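Local coordinates for aminopeptidase-like protein (Chaetomium thermophilum, PDB 5JM6) that probably acts as a zinc-dependent aminopeptidase of the M18 family, releasing residues from peptide N-termini, and assembles as a dodecamer, at residues A[162-166]-A[167-171]; A[251-254]-A[255-258]; A[322-325]-A[326-329]; A[351-354]-A[355-359]; A[502-505]-A[506-510]. All blocks are in the same frame, centred on the assembly; numbering follows the deposited sequence.

Contact 1 (A[162-166]-A[167-171]); sequences AGALN and ETWWD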
loop_
_atom_site.group_PDB
_atom_site.type_symbol
_atom_site.label_atom_id
_atom_site.label_comp_id
_atom_site.label_asym_id
_atom_site.label_seq_id
_atom_site.Cartn_x
_atom_site.Cartn_y
_atom_site.Cartn_z
ATOM N N ALA A 162 -9.223 21.848 27.371
ATOM C CA ALA A 162 -7.813 21.535 27.454
ATOM C C ALA A 162 -7.285 20.721 26.285
ATOM O O ALA A 162 -6.080 20.701 26.034
ATOM C CB ALA A 162 -7.558 20.810 28.731
ATOM N N GLY A 163 -8.196 20.128 25.520
ATOM C CA GLY A 163 -7.902 18.877 24.844
ATOM C C GLY A 163 -8.447 17.759 25.719
ATOM O O GLY A 163 -7.979 16.621 25.677
ATOM N N ALA A 164 -9.444 18.109 26.529
ATOM C CA ALA A 164 -9.977 17.230 27.567
ATOM C C ALA A 164 -10.779 16.019 27.101
ATOM O O ALA A 164 -10.621 14.942 27.675
ATOM C CB ALA A 164 -10.830 18.039 28.522
ATOM N N LEU A 165 -11.596 16.135 26.058
ATOM C CA LEU A 165 -12.560 15.065 25.880
ATOM C C LEU A 165 -11.857 13.927 25.187
ATOM O O LEU A 165 -11.824 13.822 23.965
ATOM C CB LEU A 165 -13.755 15.529 25.039
ATOM C CG LEU A 165 -14.622 16.663 25.581
ATOM C CD1 LEU A 165 -15.497 17.243 24.482
ATOM C CD2 LEU A 165 -15.475 16.148 26.722
ATOM N N ASN A 166 -11.415 12.997 26.020
ATOM C CA ASN A 166 -10.700 11.830 25.567
ATOM C C ASN A 166 -11.574 10.652 25.909
ATOM O O ASN A 166 -12.652 10.833 26.471
ATOM C CB ASN A 166 -9.301 11.726 26.202
ATOM C CG ASN A 166 -9.320 11.806 27.724
ATOM O OD1 ASN A 166 -10.209 11.269 28.384
ATOM N ND2 ASN A 166 -8.318 12.470 28.288
ATOM N N GLU A 167 -11.119 9.454 25.577
ATOM C CA GLU A 167 -11.954 8.271 25.718
ATOM C C GLU A 167 -12.508 8.065 27.133
ATOM O O GLU A 167 -13.600 7.527 27.288
ATOM C CB GLU A 167 -11.178 7.029 25.269
ATOM C CG GLU A 167 -9.817 6.849 25.918
ATOM C CD GLU A 167 -8.696 7.465 25.100
ATOM O OE1 GLU A 167 -8.715 8.697 24.896
ATOM O OE2 GLU A 167 -7.800 6.717 24.654
ATOM N N THR A 168 -11.792 8.513 28.161
ATOM C CA THR A 168 -12.252 8.264 29.527
ATOM C C THR A 168 -13.498 9.082 29.897
ATOM O O THR A 168 -14.107 8.839 30.938
ATOM C CB THR A 168 -11.144 8.545 30.569
ATOM O OG1 THR A 168 -10.886 9.951 30.647
ATOM C CG2 THR A 168 -9.865 7.810 30.202
ATOM N N TRP A 169 -13.882 10.029 29.042
ATOM C CA TRP A 169 -15.032 10.899 29.309
ATOM C C TRP A 169 -16.384 10.291 28.925
ATOM O O TRP A 169 -17.430 10.819 29.300
ATOM C CB TRP A 169 -14.857 12.239 28.587
ATOM C CG TRP A 169 -14.029 13.208 29.363
ATOM C CD1 TRP A 169 -12.680 13.164 29.549
ATOM C CD2 TRP A 169 -14.495 14.362 30.073
ATOM N NE1 TRP A 169 -12.274 14.219 30.330
ATOM C CE2 TRP A 169 -13.370 14.969 30.666
ATOM C CE3 TRP A 169 -15.754 14.941 30.268
ATOM C CZ2 TRP A 169 -13.464 16.127 31.435
ATOM C CZ3 TRP A 169 -15.845 16.091 31.033
ATOM C CH2 TRP A 169 -14.707 16.671 31.607
ATOM N N TRP A 170 -16.361 9.190 28.176
ATOM C CA TRP A 170 -17.591 8.512 27.771
ATOM C C TRP A 170 -18.265 7.810 28.947
ATOM O O TRP A 170 -17.589 7.248 29.807
ATOM C CB TRP A 170 -17.311 7.478 26.680
ATOM C CG TRP A 170 -16.806 8.011 25.372
ATOM C CD1 TRP A 170 -15.515 8.312 25.059
ATOM C CD2 TRP A 170 -17.575 8.260 24.186
ATOM N NE1 TRP A 170 -15.431 8.749 23.760
ATOM C CE2 TRP A 170 -16.682 8.729 23.202
ATOM C CE3 TRP A 170 -18.931 8.147 23.864
ATOM C CZ2 TRP A 170 -17.098 9.078 21.919
ATOM C CZ3 TRP A 170 -19.344 8.494 22.588
ATOM C CH2 TRP A 170 -18.430 8.956 21.633
ATOM N N ASP A 171 -19.597 7.825 28.958
ATOM C CA ASP A 171 -20.392 7.139 29.981
ATOM C C ASP A 171 -19.970 7.499 31.405
ATOM O O ASP A 171 -19.853 6.627 32.266
ATOM C CB ASP A 171 -20.319 5.618 29.795
ATOM C CG ASP A 171 -20.874 5.159 28.456
ATOM O OD1 ASP A 171 -20.417 4.111 27.954
ATOM O OD2 ASP A 171 -21.768 5.837 27.906
#

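Contact 2 (A[251-254]-A[255-258]); sequences GSFA and STQP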
loop_
_atom_site.group_PDB
_atom_site.type_symbol
_atom_site.label_atom_id
_atom_site.label_comp_id
_atom_site.label_asym_id
_atom_site.label_seq_id
_atom_site.Cartn_x
_atom_site.Cartn_y
_atom_site.Cartn_z
ATOM N N GLY A 251 -33.378 38.450 22.596
ATOM C CA GLY A 251 -31.980 38.735 22.326
ATOM C C GLY A 251 -31.038 38.594 23.511
ATOM O O GLY A 251 -29.849 38.890 23.391
ATOM N N SER A 252 -31.552 38.136 24.650
ATOM C CA SER A 252 -30.756 38.095 25.876
ATOM C C SER A 252 -29.805 36.903 25.925
ATOM O O SER A 252 -29.831 36.037 25.051
ATOM C CB SER A 252 -31.675 38.064 27.098
ATOM O OG SER A 252 -32.459 36.884 27.113
ATOM N N PHE A 253 -28.985 36.850 26.971
ATOM C CA PHE A 253 -28.058 35.739 27.150
ATOM C C PHE A 253 -28.816 34.455 27.456
ATOM O O PHE A 253 -28.463 33.388 26.955
ATOM C CB PHE A 253 -27.051 36.030 28.268
ATOM C CG PHE A 253 -26.146 34.867 28.586
ATOM C CD1 PHE A 253 -24.968 34.675 27.882
ATOM C CD2 PHE A 253 -26.473 33.968 29.591
ATOM C CE1 PHE A 253 -24.136 33.608 28.171
ATOM C CE2 PHE A 253 -25.645 32.899 29.884
ATOM C CZ PHE A 253 -24.475 32.719 29.174
ATOM N N ALA A 254 -29.853 34.560 28.282
ATOM C CA ALA A 254 -30.625 33.392 28.690
ATOM C C ALA A 254 -31.167 32.630 27.484
ATOM O O ALA A 254 -31.249 31.403 27.503
ATOM C CB ALA A 254 -31.762 33.801 29.614
ATOM N N SER A 255 -31.514 33.356 26.426
ATOM C CA SER A 255 -32.074 32.728 25.235
ATOM C C SER A 255 -31.067 31.846 24.490
ATOM O O SER A 255 -31.463 30.998 23.693
ATOM C CB SER A 255 -32.628 33.791 24.285
ATOM O OG SER A 255 -31.589 34.603 23.770
ATOM N N THR A 256 -29.773 32.036 24.741
ATOM C CA THR A 256 -28.752 31.238 24.056
ATOM C C THR A 256 -28.504 29.894 24.736
ATOM O O THR A 256 -27.735 29.073 24.237
ATOM C CB THR A 256 -27.403 31.982 23.964
ATOM O OG1 THR A 256 -26.966 32.363 25.276
ATOM C CG2 THR A 256 -27.527 33.220 23.093
ATOM N N GLN A 257 -29.179 29.666 25.857
ATOM C CA GLN A 257 -28.891 28.529 26.726
ATOM C C GLN A 257 -30.094 27.594 26.819
ATOM O O GLN A 257 -31.205 27.984 26.461
ATOM C CB GLN A 257 -28.498 29.024 28.121
ATOM C CG GLN A 257 -27.433 30.104 28.114
ATOM C CD GLN A 257 -26.059 29.559 27.789
ATOM O OE1 GLN A 257 -25.629 28.553 28.352
ATOM N NE2 GLN A 257 -25.365 30.211 26.864
ATOM N N PRO A 258 -29.872 26.343 27.259
ATOM C CA PRO A 258 -31.022 25.470 27.517
ATOM C C PRO A 258 -31.941 26.090 28.562
ATOM O O PRO A 258 -31.458 26.479 29.627
ATOM C CB PRO A 258 -30.377 24.183 28.036
ATOM C CG PRO A 258 -29.005 24.193 27.456
ATOM C CD PRO A 258 -28.591 25.634 27.432
#

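Contact 3 (A[322-325]-A[326-329]); sequences KRAP and TDGV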
loop_
_atom_site.group_PDB
_atom_site.type_symbol
_atom_site.label_atom_id
_atom_site.label_comp_id
_atom_site.label_asym_id
_atom_site.label_seq_id
_atom_site.Cartn_x
_atom_site.Cartn_y
_atom_site.Cartn_z
ATOM N N LYS A 322 6.118 27.297 59.596
ATOM C CA LYS A 322 6.558 28.038 60.774
ATOM C C LYS A 322 6.451 29.537 60.538
ATOM O O LYS A 322 6.632 30.001 59.412
ATOM C CB LYS A 322 8.015 27.712 61.126
ATOM C CG LYS A 322 8.297 26.334 61.698
ATOM C CD LYS A 322 9.779 26.227 62.060
ATOM C CE LYS A 322 10.264 24.786 62.100
ATOM N NZ LYS A 322 11.750 24.702 62.205
ATOM N N ARG A 323 6.127 30.295 61.581
ATOM C CA ARG A 323 6.607 31.666 61.629
ATOM C C ARG A 323 7.508 31.802 62.844
ATOM O O ARG A 323 7.049 32.158 63.930
ATOM C CB ARG A 323 5.449 32.663 61.717
ATOM C CG ARG A 323 4.381 32.520 60.647
ATOM C CD ARG A 323 3.527 33.778 60.603
ATOM N NE ARG A 323 3.045 34.141 61.933
ATOM C CZ ARG A 323 2.788 35.384 62.326
ATOM N NH1 ARG A 323 2.971 36.395 61.492
ATOM N NH2 ARG A 323 2.355 35.616 63.557
ATOM N N ALA A 324 8.806 31.652 62.627
ATOM C CA ALA A 324 9.766 31.764 63.709
ATOM C C ALA A 324 10.130 33.227 63.803
ATOM O O ALA A 324 10.066 33.938 62.802
ATOM C CB ALA A 324 10.994 30.897 63.450
ATOM N N PRO A 325 10.497 33.697 65.001
ATOM C CA PRO A 325 10.877 35.109 65.107
ATOM C C PRO A 325 12.149 35.419 64.320
ATOM O O PRO A 325 12.439 36.582 64.046
ATOM C CB PRO A 325 11.092 35.301 66.612
ATOM C CG PRO A 325 11.423 33.940 67.122
ATOM C CD PRO A 325 10.609 32.992 66.291
ATOM N N THR A 326 12.899 34.377 63.979
ATOM C CA THR A 326 14.151 34.512 63.244
ATOM C C THR A 326 14.028 34.273 61.730
ATOM O O THR A 326 15.041 34.189 61.036
ATOM C CB THR A 326 15.219 33.572 63.825
ATOM O OG1 THR A 326 14.687 32.247 63.931
ATOM C CG2 THR A 326 15.625 34.049 65.213
ATOM N N ASP A 327 12.803 34.123 61.224
ATOM C CA ASP A 327 12.606 33.930 59.786
ATOM C C ASP A 327 12.824 35.229 59.023
ATOM O O ASP A 327 12.099 36.203 59.218
ATOM C CB ASP A 327 11.198 33.408 59.484
ATOM C CG ASP A 327 11.046 31.929 59.765
ATOM O OD1 ASP A 327 12.057 31.199 59.709
ATOM O OD2 ASP A 327 9.903 31.497 60.029
ATOM N N GLY A 328 13.797 35.223 58.120
ATOM C CA GLY A 328 14.153 36.428 57.397
ATOM C C GLY A 328 13.625 36.473 55.980
ATOM O O GLY A 328 13.727 37.502 55.314
ATOM N N VAL A 329 13.060 35.366 55.508
ATOM C CA VAL A 329 12.580 35.327 54.136
ATOM C C VAL A 329 11.071 35.504 54.051
ATOM O O VAL A 329 10.368 35.481 55.062
ATOM C CB VAL A 329 12.956 33.995 53.451
ATOM C CG1 VAL A 329 14.451 33.760 53.545
ATOM C CG2 VAL A 329 12.185 32.838 54.074
#

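Contact 4 (A[351-354]-A[355-359]); sequences GNFL and PITIE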
loop_
_atom_site.group_PDB
_atom_site.type_symbol
_atom_site.label_atom_id
_atom_site.label_comp_id
_atom_site.label_asym_id
_atom_site.label_seq_id
_atom_site.Cartn_x
_atom_site.Cartn_y
_atom_site.Cartn_z
ATOM N N GLY A 351 2.673 35.028 32.662
ATOM C CA GLY A 351 2.142 36.381 32.764
ATOM C C GLY A 351 2.679 37.235 33.914
ATOM O O GLY A 351 3.413 36.756 34.780
ATOM N N ASN A 352 2.278 38.506 33.913
ATOM C CA ASN A 352 2.705 39.535 34.870
ATOM C C ASN A 352 2.558 39.177 36.348
ATOM O O ASN A 352 3.304 39.679 37.190
ATOM C CB ASN A 352 1.895 40.815 34.604
ATOM C CG ASN A 352 2.684 42.088 34.850
ATOM O OD1 ASN A 352 3.846 42.055 35.255
ATOM N ND2 ASN A 352 2.048 43.228 34.596
ATOM N N PHE A 353 1.605 38.299 36.647
ATOM C CA PHE A 353 1.021 38.202 37.983
ATOM C C PHE A 353 2.025 38.070 39.134
ATOM O O PHE A 353 2.034 38.904 40.038
ATOM C CB PHE A 353 0.045 37.024 38.028
ATOM C CG PHE A 353 -0.840 37.016 39.242
ATOM C CD1 PHE A 353 -1.132 38.193 39.910
ATOM C CD2 PHE A 353 -1.374 35.830 39.719
ATOM C CE1 PHE A 353 -1.941 38.192 41.028
ATOM C CE2 PHE A 353 -2.187 35.821 40.839
ATOM C CZ PHE A 353 -2.469 37.005 41.494
ATOM N N LEU A 354 2.862 37.037 39.117
ATOM C CA LEU A 354 3.802 36.843 40.224
ATOM C C LEU A 354 4.954 37.864 40.258
ATOM O O LEU A 354 5.288 38.359 41.334
ATOM C CB LEU A 354 4.363 35.417 40.224
ATOM C CG LEU A 354 5.365 35.137 41.351
ATOM C CD1 LEU A 354 4.696 35.224 42.719
ATOM C CD2 LEU A 354 6.043 33.786 41.168
ATOM N N PRO A 355 5.586 38.165 39.103
ATOM C CA PRO A 355 6.643 39.182 39.186
ATOM C C PRO A 355 6.176 40.560 39.662
ATOM O O PRO A 355 6.831 41.131 40.532
ATOM C CB PRO A 355 7.158 39.257 37.746
ATOM C CG PRO A 355 6.939 37.894 37.219
ATOM C CD PRO A 355 5.620 37.466 37.805
ATOM N N ILE A 356 5.073 41.079 39.129
ATOM C CA ILE A 356 4.637 42.420 39.514
ATOM C C ILE A 356 4.191 42.445 40.978
ATOM O O ILE A 356 4.382 43.444 41.673
ATOM C CB ILE A 356 3.505 42.953 38.595
ATOM C CG1 ILE A 356 3.284 44.448 38.839
ATOM C CG2 ILE A 356 2.208 42.179 38.790
ATOM C CD1 ILE A 356 2.482 45.134 37.758
ATOM N N THR A 357 3.628 41.337 41.453
ATOM C CA THR A 357 3.229 41.230 42.850
ATOM C C THR A 357 4.450 41.287 43.759
ATOM O O THR A 357 4.445 41.984 44.773
ATOM C CB THR A 357 2.448 39.932 43.118
ATOM O OG1 THR A 357 1.176 40.001 42.462
ATOM C CG2 THR A 357 2.232 39.731 44.612
ATOM N N ILE A 358 5.497 40.561 43.383
ATOM C CA ILE A 358 6.730 40.554 44.157
ATOM C C ILE A 358 7.358 41.945 44.188
ATOM O O ILE A 358 7.788 42.412 45.243
ATOM C CB ILE A 358 7.735 39.524 43.601
ATOM C CG1 ILE A 358 7.194 38.112 43.842
ATOM C CG2 ILE A 358 9.108 39.703 44.231
ATOM C CD1 ILE A 358 8.244 37.054 44.006
ATOM N N GLU A 359 7.387 42.616 43.040
ATOM C CA GLU A 359 7.947 43.962 42.974
ATOM C C GLU A 359 7.170 44.916 43.876
ATOM O O GLU A 359 7.762 45.720 44.596
ATOM C CB GLU A 359 7.960 44.473 41.531
ATOM C CG GLU A 359 8.852 43.657 40.606
ATOM C CD GLU A 359 8.934 44.226 39.202
ATOM O OE1 GLU A 359 8.554 45.401 39.007
ATOM O OE2 GLU A 359 9.382 43.497 38.291
#

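Contact 5 (A[502-505]-A[506-510]); sequences FYKG and FLDFW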
loop_
_atom_site.group_PDB
_atom_site.type_symbol
_atom_site.label_atom_id
_atom_site.label_comp_id
_atom_site.label_asym_id
_atom_site.label_seq_id
_atom_site.Cartn_x
_atom_site.Cartn_y
_atom_site.Cartn_z
ATOM N N PHE A 502 6.789 17.765 52.420
ATOM C CA PHE A 502 7.968 18.222 51.695
ATOM C C PHE A 502 7.954 19.726 51.443
ATOM O O PHE A 502 8.962 20.401 51.650
ATOM C CB PHE A 502 8.115 17.498 50.360
ATOM C CG PHE A 502 9.124 18.136 49.453
ATOM C CD1 PHE A 502 10.477 18.029 49.726
ATOM C CD2 PHE A 502 8.721 18.867 48.348
ATOM C CE1 PHE A 502 11.412 18.627 48.907
ATOM C CE2 PHE A 502 9.652 19.467 47.523
ATOM C CZ PHE A 502 10.999 19.347 47.804
ATOM N N TYR A 503 6.823 20.249 50.974
ATOM C CA TYR A 503 6.720 21.675 50.684
ATOM C C TYR A 503 6.919 22.511 51.942
ATOM O O TYR A 503 7.605 23.532 51.908
ATOM C CB TYR A 503 5.371 22.012 50.054
ATOM C CG TYR A 503 5.145 21.413 48.692
ATOM C CD1 TYR A 503 6.173 21.337 47.761
ATOM C CD2 TYR A 503 3.900 20.920 48.337
ATOM C CE1 TYR A 503 5.962 20.788 46.513
ATOM C CE2 TYR A 503 3.679 20.369 47.098
ATOM C CZ TYR A 503 4.711 20.305 46.189
ATOM O OH TYR A 503 4.485 19.752 44.953
ATOM N N LYS A 504 6.314 22.083 53.047
ATOM C CA LYS A 504 6.509 22.776 54.315
ATOM C C LYS A 504 7.985 22.766 54.683
ATOM O O LYS A 504 8.514 23.753 55.190
ATOM C CB LYS A 504 5.689 22.146 55.442
ATOM C CG LYS A 504 5.874 22.864 56.776
ATOM C CD LYS A 504 5.299 22.081 57.942
ATOM C CE LYS A 504 6.037 22.399 59.239
ATOM N NZ LYS A 504 5.501 23.594 59.950
ATOM N N GLY A 505 8.645 21.642 54.416
ATOM C CA GLY A 505 10.068 21.523 54.661
ATOM C C GLY A 505 10.855 22.557 53.882
ATOM O O GLY A 505 11.791 23.160 54.405
ATOM N N PHE A 506 10.466 22.771 52.631
ATOM C CA PHE A 506 11.145 23.737 51.776
ATOM C C PHE A 506 10.963 25.168 52.281
ATOM O O PHE A 506 11.944 25.885 52.482
ATOM C CB PHE A 506 10.647 23.606 50.336
ATOM C CG PHE A 506 10.986 24.782 49.466
ATOM C CD1 PHE A 506 12.272 24.960 48.984
ATOM C CD2 PHE A 506 10.011 25.703 49.122
ATOM C CE1 PHE A 506 12.579 26.042 48.182
ATOM C CE2 PHE A 506 10.312 26.785 48.320
ATOM C CZ PHE A 506 11.598 26.956 47.848
ATOM N N LEU A 507 9.717 25.581 52.492
ATOM C CA LEU A 507 9.450 26.937 52.959
ATOM C C LEU A 507 10.121 27.198 54.307
ATOM O O LEU A 507 10.650 28.283 54.541
ATOM C CB LEU A 507 7.942 27.193 53.054
ATOM C CG LEU A 507 7.144 27.096 51.748
ATOM C CD1 LEU A 507 5.652 27.114 52.029
ATOM C CD2 LEU A 507 7.513 28.208 50.776
ATOM N N ASP A 508 10.127 26.198 55.184
ATOM C CA ASP A 508 10.708 26.380 56.510
ATOM C C ASP A 508 12.238 26.357 56.499
ATOM O O ASP A 508 12.871 27.093 57.255
ATOM C CB ASP A 508 10.185 25.314 57.482
ATOM C CG ASP A 508 8.724 25.519 57.852
ATOM O OD1 ASP A 508 8.139 26.547 57.451
ATOM O OD2 ASP A 508 8.166 24.655 58.559
ATOM N N PHE A 509 12.833 25.492 55.684
ATOM C CA PHE A 509 14.287 25.329 55.710
ATOM C C PHE A 509 15.110 26.025 54.620
ATOM O O PHE A 509 16.339 25.978 54.678
ATOM C CB PHE A 509 14.629 23.840 55.684
ATOM C CG PHE A 509 14.400 23.145 56.993
ATOM C CD1 PHE A 509 15.192 23.434 58.092
ATOM C CD2 PHE A 509 13.402 22.195 57.123
ATOM C CE1 PHE A 509 14.988 22.794 59.299
ATOM C CE2 PHE A 509 13.193 21.549 58.328
ATOM C CZ PHE A 509 13.987 21.850 59.417
ATOM N N TRP A 510 14.469 26.669 53.648
ATOM C CA TRP A 510 15.224 27.226 52.523
ATOM C C TRP A 510 16.295 28.218 52.972
ATOM O O TRP A 510 17.443 28.134 52.537
ATOM C CB TRP A 510 14.304 27.911 51.513
ATOM C CG TRP A 510 15.032 28.940 50.698
ATOM C CD1 TRP A 510 14.846 30.290 50.733
ATOM C CD2 TRP A 510 16.089 28.705 49.756
ATOM N NE1 TRP A 510 15.707 30.911 49.860
ATOM C CE2 TRP A 510 16.482 29.960 49.250
ATOM C CE3 TRP A 510 16.735 27.556 49.288
ATOM C CZ2 TRP A 510 17.490 30.098 48.297
ATOM C CZ3 TRP A 510 17.737 27.697 48.343
ATOM C CH2 TRP A 510 18.104 28.958 47.858
#

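Contact 1 (A[162-166]-A[167-171])
N166 and T168 meet through an Asx turn that leads into the short 3-10 segment 167-169. The carboxamide oxygen OD1 of N166 takes the hydroxyl OG1 of T168 at 2.7 Å, from a point tilted a little off the carboxamide plane. This bond carries the grip; the backbone N of T168 adds a weak one to the same OD1 of N166 at 3.2 Å. N166 keeps CG between its backbone N and carbonyl carbon (chi1 53°), which swings OD1 forward over the next peptides. The backbone adds the 3-10 bond: N of W169 donates to O of N166 at 3.0 Å, nearly straight at 164°.

The indole of W169 folds back against the preceding residues. CD2 of L165 lies over one face near the rim, 3.8 Å from CE3 of W169, and the two side chains are roughly perpendicular. OD1 of N166 instead sits at the ring edge, in its plane, 3.3 Å from CD1 of W169.

Further out, ND2 holds the other end of the N166 amide by donating to the carbonyl of H485, a zinc ligand; this places the turn in the second shell of the zinc site and is consistent with a part in positioning H485. M215 and T216 of a second subunit pack on N166 and E167, at an interface. Besides donating to OD1 of N166, the hydroxyl OG1 of T168 accepts the backbone N-H of I487.

Contact 2 (A[251-254]-A[255-258])
The phenyl ring of F253 and the carboxamide of Q257 run almost parallel, their planes 6° apart, with CZ of F253 3.5 Å from NE2 of Q257; the two side chains cross at a slant. Over one face of the ring, toward its rim, stands the hydroxyl of T256, its OG1 4.0 Å from CD1 of F253. W280 meets the same phenyl edge-to-face.

The amide is oriented by a bond along the chain: NE2 of Q257 donates to OG1 of T256 at 3.1 Å, with the hydroxyl in the amide plane and an N-H...O angle of 164°. A bend at chi2 (-74°) curls the glutamine back over its own turn to reach it. That hydroxyl in turn appears to donate to the carbonyl O of F253, though the modelled separation is too short to be trusted.

Underneath runs a 3-10 turn, in which N of T256 bonds O of F253 and N of Q257 bonds O of A254. A side chain joins in as well: OG of S255 reaches back to O of S252 at 2.6 Å.

F253 rests on I277 and N279 of strand 277-286, while A254 and Q257 both touch V262 of helix 259-268. P258 occupies the N-cap position of that helix, so the turn delivers the chain from the loop after strand 228-231 straight into it.

Contact 3 (A[322-325]-A[326-329])
The carboxylate of D327 folds back under A324, its OD2 3.6 Å from the methyl CB of that alanine and within bonding distance of its backbone. N of A324 donates to OD2 of D327 at 2.8 Å along a nearly linear path, 166° at the hydrogen, but meets the oxygen from well above the carboxylate plane. The return bond runs through the main chain: N of D327 donates to O of A324 at 3.2 Å, also almost straight at 167°. A324 and D327 therefore grip each other twice, once by the aspartate side chain and once by its own N-H. With chi1 at -78° the aspartate CG stands beside its backbone N, which points OD2 to the same alanine that its N-H addresses.

Between them P325 and T326 occupy the two corner positions of a type I beta turn. The threonine hydroxyl OG1 of T326 lies 4.0 Å from CB of A324, a van der Waals contact of an exposed residue.

OD2 of D327 has a second partner in the salt bridge to K331, whose NZ also binds O of K322. Positive charge there would probably stabilise the carboxylate. Backbone bonds tie D327 to A120 and V329 to G118. The whole is a type I beta turn with an added side-chain-to-backbone bond, and it joins helix 305-320 to strand 330-336 of the large mixed sheet in this alpha/beta fold.

Contact 4 (A[351-354]-A[355-359])
N of I356 donates to O of N352 at 3.0 Å, nearly straight at the hydrogen (173°). Further i to i+4 bonds follow: N of T357 to O of F353 at 3.2 Å, and N of I358 to O of L354 at 3.0 Å. These bonds belong to helix 353-368. The ring nitrogen of P355 has no hydrogen to give, and CD of P355 lies beside the carbonyls of G351 and N352 where a helical N-H would otherwise point. Proline is in general well tolerated in the first turn of a helix.

The carbonyl of F353 is held twice, since OG1 of T357 also donates to O of F353 at 2.8 Å. Hydroxyl and amide reach that oxygen from opposite faces of the carbonyl plane. The threonine places OG1 anti to its carbonyl carbon, beside its own N (chi1 -69°), and the hydroxyl therefore looks back down the helix. The side chains of F353 and T357 lie side by side, pointing the same way.

N352 leans across I356: OD1 of N352 touches CB of I356 at 3.5 Å, and ND2 of N352 lies 3.7 Å from CD1 of I356. L354 reaches along the helix, its CD1 meeting CG1 of I358.

Outward, F353 and L354 pack on I113 of strand 111-117 and F336 of strand 330-336, while L354, P355 and I358 touch M470 of helix 466-470. M470 and L378 of a third subunit cover N352 and I356, so this end of the helix lies between the sheet and a subunit interface.

Contact 5 (A[502-505]-A[506-510])
The carbonyl O of K504 accepts the backbone N of D508 at 2.9 Å, the helical bond on which a salt bridge between the two side chains is built. One turn apart along helix 495-514, they face the same side of it. The lysine runs out with CG anti to its backbone N (chi1 -180°) and bends at chi4, which brings NZ of K504 back to OD2 of D508 at 3.2 Å, a weak bond within the ion pair. On the way the aliphatic part skirts the carboxylate, CG of K504 lying 3.4 Å from OD2 of D508. NZ also donates to the carbonyl of H320. OD1 of D508 binds NZ of K331 and the backbone N of K322.

The main chain continues the ladder. L507 N bonds O of Y503 at 3.0 Å, close to linear (172°), and F509 N bonds O of G505 at 2.9 Å. The oxygen O of G505 also lies at the edge of the F509 ring, near its plane, 3.3 Å from CD2 of F509.

Y503 and F506 are buried. Y503 packs on A313 and A317 of helix 305-320, its side chain about 6 Å from that of D307, a zinc ligand in another structure of this protein but not here; F506 packs on A128 and I130 of strand 127-133.

Surrounded by two lysines and a backbone N-H, the D508 carboxylate is probably kept ionised. It ties helix 495-514 to the loop after helix 305-320 and to strand 330-336, while K504 reaches H320 at that helix's end.

In the fold
Contacts 1, 4 and 5 are buried, contact 2 partly so, and contact 3 lies at the surface. Contacts 3 and 5 touch, and K331 pairs with an aspartate of each, so one lysine serves the loop and the helix. Contact 4 stands apart, its nearest atoms about 11 Å from either, yet strand 330-336, which follows contact 3, packs against it. Ion pairs mark contacts 3 and 5, whereas contact 4 is mainly apolar. Contacts 1 and 2 are 3-10 turns whose cross-segment bonds are made by hydroxyls, amides and backbone. Other subunits touch contacts 1 and 4 alone.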